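Local atomic coordinates of cytochrome C-type biogenesis protein ccmF (Thermus thermophilus, PDB entry 6ZMQ), a protein that binds heme b within its membrane-spanning helices and, as a cytochrome c heme lyase, probably attaches heme to apocytochrome c during cytochrome c maturation. Residues A[557-569]-A[575-587]. Sequence-based numbering, arbitrary orientation.
Sequences EGRRFAVEALLKT and VRPRLHFYPQMNS
Arg560 lays its guanidinium over one face of the Tyr582 phenol, the two planes 32° apart, with its CD 4.0 Å from the ring centroid in a CH-pi contact. A bend at chi2 (79°) folds the chain onto the ring, while CB and CG rest against the amide of Gln584. Within its own segment, Arg560 NH1 makes a 2.8 Å salt bridge to Glu557 OE2, which, together with the ring, limits how the guanidinium can turn. Replacing Arg560 by alanine would remove the guanidinium, and is likely to leave Glu557 without its ionic mate and Tyr582 without the group lying over its ring. Farther along the pair, Val563 sets CG2 against CB of Phe581, and Val563 N donates to Phe581 O at 3.0 Å, nearly straight. Further toward the turn, Leu579 sets CD2 3.7 Å from CD1 of Leu567, the two side chains crossing at about a right angle, with its CG beside CB of Ala565. Leu567 N closes on Pro577 O at 2.9 Å, whereas the bond from Ala565 N to Leu579 O, midway between these two backbone bonds, is weak. Strands 561-566 and 578-581 thus illustrate an antiparallel beta hairpin, here the central pair of a four-stranded sheet flanked by 554-556 and 593-594, away from the heme site.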
loop_
_atom_site.group_PDB
_atom_site.type_symbol
_atom_site.label_atom_id
_atom_site.label_comp_id
_atom_site.label_asym_id
_atom_site.label_seq_id
_atom_site.Cartn_x
_atom_site.Cartn_y
_atom_site.Cartn_z
ATOM N N GLU A 557 -6.728 25.640 19.109
ATOM C CA GLU A 557 -7.033 25.750 17.695
ATOM C C GLU A 557 -8.413 25.224 17.348
ATOM O O GLU A 557 -8.876 25.466 16.229
ATOM C CB GLU A 557 -5.984 25.025 16.837
ATOM C CG GLU A 557 -4.612 25.683 16.839
ATOM C CD GLU A 557 -3.654 25.049 17.823
ATOM O OE1 GLU A 557 -2.666 25.713 18.197
ATOM O OE2 GLU A 557 -3.884 23.885 18.214
ATOM N N GLY A 558 -9.027 24.402 18.166
ATOM C CA GLY A 558 -10.272 23.870 17.591
ATOM C C GLY A 558 -10.490 22.512 18.067
ATOM O O GLY A 558 -9.451 21.818 18.098
ATOM N N ARG A 559 -11.748 22.075 18.077
ATOM C CA ARG A 559 -12.263 20.718 18.403
ATOM C C ARG A 559 -11.371 19.987 19.394
ATOM O O ARG A 559 -11.899 19.071 20.040
ATOM C CB ARG A 559 -12.499 19.903 17.129
ATOM C CG ARG A 559 -13.421 20.572 16.117
ATOM C CD ARG A 559 -14.212 19.592 15.269
ATOM N NE ARG A 559 -15.621 19.915 15.417
ATOM C CZ ARG A 559 -16.410 20.374 14.454
ATOM N NH1 ARG A 559 -17.674 20.661 14.717
ATOM N NH2 ARG A 559 -15.939 20.539 13.234
ATOM N N ARG A 560 -10.065 20.265 19.350
ATOM C CA ARG A 560 -9.044 19.838 20.283
ATOM C C ARG A 560 -8.309 21.062 20.800
ATOM O O ARG A 560 -8.151 22.090 20.110
ATOM C CB ARG A 560 -8.070 18.782 19.715
ATOM C CG ARG A 560 -7.458 18.920 18.317
ATOM C CD ARG A 560 -6.282 19.889 18.211
ATOM N NE ARG A 560 -5.542 19.627 16.979
ATOM C CZ ARG A 560 -4.453 20.280 16.583
ATOM N NH1 ARG A 560 -3.942 21.263 17.316
ATOM N NH2 ARG A 560 -3.859 19.934 15.450
ATOM N N PHE A 561 -8.047 20.952 22.093
ATOM C CA PHE A 561 -7.233 21.831 22.900
ATOM C C PHE A 561 -5.860 21.185 22.946
ATOM O O PHE A 561 -5.755 19.958 23.057
ATOM C CB PHE A 561 -7.830 21.947 24.308
ATOM C CG PHE A 561 -9.235 22.521 24.342
ATOM C CD1 PHE A 561 -10.359 21.703 24.188
ATOM C CD2 PHE A 561 -9.431 23.881 24.504
ATOM C CE1 PHE A 561 -11.644 22.237 24.203
ATOM C CE2 PHE A 561 -10.712 24.418 24.541
ATOM C CZ PHE A 561 -11.817 23.599 24.382
ATOM N N ALA A 562 -4.818 21.984 22.805
ATOM C CA ALA A 562 -3.478 21.437 22.716
ATOM C C ALA A 562 -2.630 21.916 23.883
ATOM O O ALA A 562 -2.810 23.024 24.396
ATOM C CB ALA A 562 -2.830 21.830 21.391
ATOM N N VAL A 563 -1.701 21.063 24.311
ATOM C CA VAL A 563 -0.771 21.432 25.369
ATOM C C VAL A 563 0.653 21.074 24.974
ATOM O O VAL A 563 0.900 20.248 24.085
ATOM C CB VAL A 563 -1.140 20.826 26.743
ATOM C CG1 VAL A 563 -2.277 21.616 27.397
ATOM C CG2 VAL A 563 -1.545 19.386 26.580
ATOM N N GLU A 564 1.592 21.713 25.671
ATOM C CA GLU A 564 2.938 21.982 25.192
ATOM C C GLU A 564 3.974 21.496 26.190
ATOM O O GLU A 564 3.684 21.367 27.377
ATOM C CB GLU A 564 3.118 23.506 24.965
ATOM C CG GLU A 564 2.441 24.044 23.723
ATOM C CD GLU A 564 3.076 23.566 22.449
ATOM O OE1 GLU A 564 4.261 23.169 22.473
ATOM O OE2 GLU A 564 2.366 23.534 21.427
ATOM N N ALA A 565 5.155 21.153 25.687
ATOM C CA ALA A 565 6.391 21.137 26.467
ATOM C C ALA A 565 7.440 21.912 25.675
ATOM O O ALA A 565 7.922 21.434 24.641
ATOM C CB ALA A 565 6.861 19.713 26.759
ATOM N N LEU A 566 7.794 23.102 26.156
ATOM C CA LEU A 566 8.786 23.950 25.500
ATOM C C LEU A 566 10.152 23.642 26.095
ATOM O O LEU A 566 10.345 23.732 27.311
ATOM C CB LEU A 566 8.458 25.428 25.665
ATOM C CG LEU A 566 7.014 25.849 25.466
ATOM C CD1 LEU A 566 6.288 25.622 26.773
ATOM C CD2 LEU A 566 6.952 27.277 25.043
ATOM N N LEU A 567 11.086 23.251 25.246
ATOM C CA LEU A 567 12.398 22.788 25.665
ATOM C C LEU A 567 13.442 23.821 25.244
ATOM O O LEU A 567 13.097 24.851 24.666
ATOM C CB LEU A 567 12.675 21.400 25.076
ATOM C CG LEU A 567 12.138 20.105 25.732
ATOM C CD1 LEU A 567 10.668 20.111 26.202
ATOM C CD2 LEU A 567 12.330 18.960 24.753
ATOM N N LYS A 568 14.709 23.593 25.615
ATOM C CA LYS A 568 15.803 24.509 25.291
ATOM C C LYS A 568 17.077 23.736 24.966
ATOM O O LYS A 568 17.414 22.776 25.652
ATOM C CB LYS A 568 16.051 25.498 26.475
ATOM C CG LYS A 568 17.432 26.186 26.529
ATOM C CD LYS A 568 17.406 27.517 27.289
ATOM C CE LYS A 568 17.816 27.431 28.753
ATOM N NZ LYS A 568 18.946 26.493 28.996
ATOM N N THR A 569 17.804 24.168 23.928
ATOM C CA THR A 569 19.120 23.604 23.640
ATOM C C THR A 569 20.092 24.714 23.252
ATOM O O THR A 569 19.691 25.722 22.665
ATOM C CB THR A 569 19.073 22.549 22.520
ATOM O OG1 THR A 569 18.038 21.595 22.791
ATOM C CG2 THR A 569 20.409 21.804 22.428
ATOM N N VAL A 575 17.264 24.717 19.017
ATOM C CA VAL A 575 17.022 25.670 20.094
ATOM C C VAL A 575 15.533 26.004 20.157
ATOM O O VAL A 575 14.893 26.281 19.135
ATOM C CB VAL A 575 17.922 26.916 19.971
ATOM C CG1 VAL A 575 17.762 27.663 18.643
ATOM C CG2 VAL A 575 17.682 27.874 21.141
ATOM N N ARG A 576 14.974 25.859 21.359
ATOM C CA ARG A 576 13.559 26.011 21.662
ATOM C C ARG A 576 12.588 25.177 20.820
ATOM O O ARG A 576 11.929 25.699 19.915
ATOM C CB ARG A 576 13.185 27.496 21.608
ATOM C CG ARG A 576 12.043 27.901 22.515
ATOM C CD ARG A 576 11.293 29.126 22.000
ATOM N NE ARG A 576 10.715 28.963 20.673
ATOM C CZ ARG A 576 11.176 29.540 19.567
ATOM N NH1 ARG A 576 10.493 29.443 18.435
ATOM N NH2 ARG A 576 12.290 30.261 19.605
ATOM N N PRO A 577 12.490 23.860 21.071
ATOM C CA PRO A 577 11.453 23.063 20.411
ATOM C C PRO A 577 10.214 22.868 21.280
ATOM O O PRO A 577 10.214 23.107 22.492
ATOM C CB PRO A 577 12.170 21.729 20.174
ATOM C CG PRO A 577 12.918 21.576 21.402
ATOM C CD PRO A 577 13.503 22.953 21.651
ATOM N N ARG A 578 9.141 22.423 20.619
ATOM C CA ARG A 578 7.795 22.372 21.191
ATOM C C ARG A 578 7.044 21.129 20.717
ATOM O O ARG A 578 6.320 21.192 19.718
ATOM C CB ARG A 578 7.018 23.639 20.793
ATOM C CG ARG A 578 7.454 24.990 21.402
ATOM C CD ARG A 578 7.354 26.092 20.347
ATOM N NE ARG A 578 7.941 27.364 20.760
ATOM C CZ ARG A 578 7.297 28.265 21.498
ATOM N NH1 ARG A 578 6.028 28.064 21.829
ATOM N NH2 ARG A 578 7.887 29.399 21.846
ATOM N N LEU A 579 7.158 20.028 21.466
ATOM C CA LEU A 579 6.396 18.805 21.214
ATOM C C LEU A 579 4.968 18.956 21.723
ATOM O O LEU A 579 4.686 19.818 22.560
ATOM C CB LEU A 579 7.050 17.607 21.897
ATOM C CG LEU A 579 7.315 17.864 23.379
ATOM C CD1 LEU A 579 7.255 16.599 24.129
ATOM C CD2 LEU A 579 8.694 18.479 23.592
ATOM N N HIS A 580 4.051 18.111 21.232
ATOM C CA HIS A 580 2.649 18.457 21.390
ATOM C C HIS A 580 1.887 17.379 22.156
ATOM O O HIS A 580 2.390 16.276 22.388
ATOM C CB HIS A 580 2.061 18.650 20.005
ATOM C CG HIS A 580 1.106 19.791 19.871
ATOM N ND1 HIS A 580 1.429 20.930 19.165
ATOM C CD2 HIS A 580 -0.178 19.945 20.265
ATOM C CE1 HIS A 580 0.402 21.758 19.172
ATOM N NE2 HIS A 580 -0.585 21.187 19.836
ATOM N N PHE A 581 0.658 17.714 22.556
ATOM C CA PHE A 581 -0.224 16.734 23.185
ATOM C C PHE A 581 -1.658 17.186 22.990
ATOM O O PHE A 581 -1.928 18.390 23.063
ATOM C CB PHE A 581 0.051 16.623 24.682
ATOM C CG PHE A 581 -0.049 15.237 25.223
ATOM C CD1 PHE A 581 -0.951 14.327 24.698
ATOM C CD2 PHE A 581 0.746 14.852 26.287
ATOM C CE1 PHE A 581 -1.037 13.054 25.207
ATOM C CE2 PHE A 581 0.664 13.572 26.797
ATOM C CZ PHE A 581 -0.231 12.670 26.260
ATOM N N TYR A 582 -2.588 16.249 22.802
ATOM C CA TYR A 582 -3.991 16.638 22.776
ATOM C C TYR A 582 -4.787 15.893 23.830
ATOM O O TYR A 582 -5.010 14.684 23.682
ATOM C CB TYR A 582 -4.642 16.385 21.423
ATOM C CG TYR A 582 -3.873 16.948 20.293
ATOM C CD1 TYR A 582 -3.583 18.301 20.252
ATOM C CD2 TYR A 582 -3.511 16.149 19.221
ATOM C CE1 TYR A 582 -2.882 18.830 19.214
ATOM C CE2 TYR A 582 -2.846 16.676 18.152
ATOM C CZ TYR A 582 -2.519 18.021 18.155
ATOM O OH TYR A 582 -1.835 18.576 17.100
ATOM N N PRO A 583 -5.611 16.587 24.769
ATOM C CA PRO A 583 -6.955 16.215 25.688
ATOM C C PRO A 583 -7.768 16.439 24.386
ATOM O O PRO A 583 -7.951 17.568 24.053
ATOM C CB PRO A 583 -6.786 17.257 26.778
ATOM C CG PRO A 583 -5.320 17.395 26.850
ATOM C CD PRO A 583 -5.100 17.776 25.422
ATOM N N GLN A 584 -8.072 15.403 23.567
ATOM C CA GLN A 584 -8.896 15.608 22.376
ATOM C C GLN A 584 -10.339 15.269 22.740
ATOM O O GLN A 584 -10.631 14.139 23.129
ATOM C CB GLN A 584 -8.374 14.778 21.203
ATOM C CG GLN A 584 -8.977 15.142 19.837
ATOM C CD GLN A 584 -7.917 15.340 18.755
ATOM O OE1 GLN A 584 -6.719 15.319 19.035
ATOM N NE2 GLN A 584 -8.358 15.544 17.518
ATOM N N MET A 585 -11.231 16.262 22.636
ATOM C CA MET A 585 -12.570 16.174 23.226
ATOM C C MET A 585 -13.474 15.125 22.561
ATOM O O MET A 585 -14.359 14.574 23.228
ATOM C CB MET A 585 -13.237 17.550 23.171
ATOM C CG MET A 585 -12.432 18.695 23.791
ATOM S SD MET A 585 -12.230 18.603 25.585
ATOM C CE MET A 585 -10.454 18.463 25.754
ATOM N N ASN A 586 -13.276 14.846 21.263
ATOM C CA ASN A 586 -14.250 14.074 20.476
ATOM C C ASN A 586 -14.276 12.597 20.852
ATOM O O ASN A 586 -15.336 12.031 21.138
ATOM C CB ASN A 586 -13.945 14.208 18.988
ATOM C CG ASN A 586 -15.191 14.164 18.135
ATOM O OD1 ASN A 586 -15.831 13.123 17.990
ATOM N ND2 ASN A 586 -15.576 15.318 17.602
ATOM N N SER A 587 -13.110 11.963 20.847
ATOM C CA SER A 587 -12.914 10.576 21.254
ATOM C C SER A 587 -13.042 10.519 22.785
ATOM O O SER A 587 -13.053 11.575 23.426
ATOM C CB SER A 587 -11.553 10.133 20.699
ATOM O OG SER A 587 -11.380 8.725 20.688
#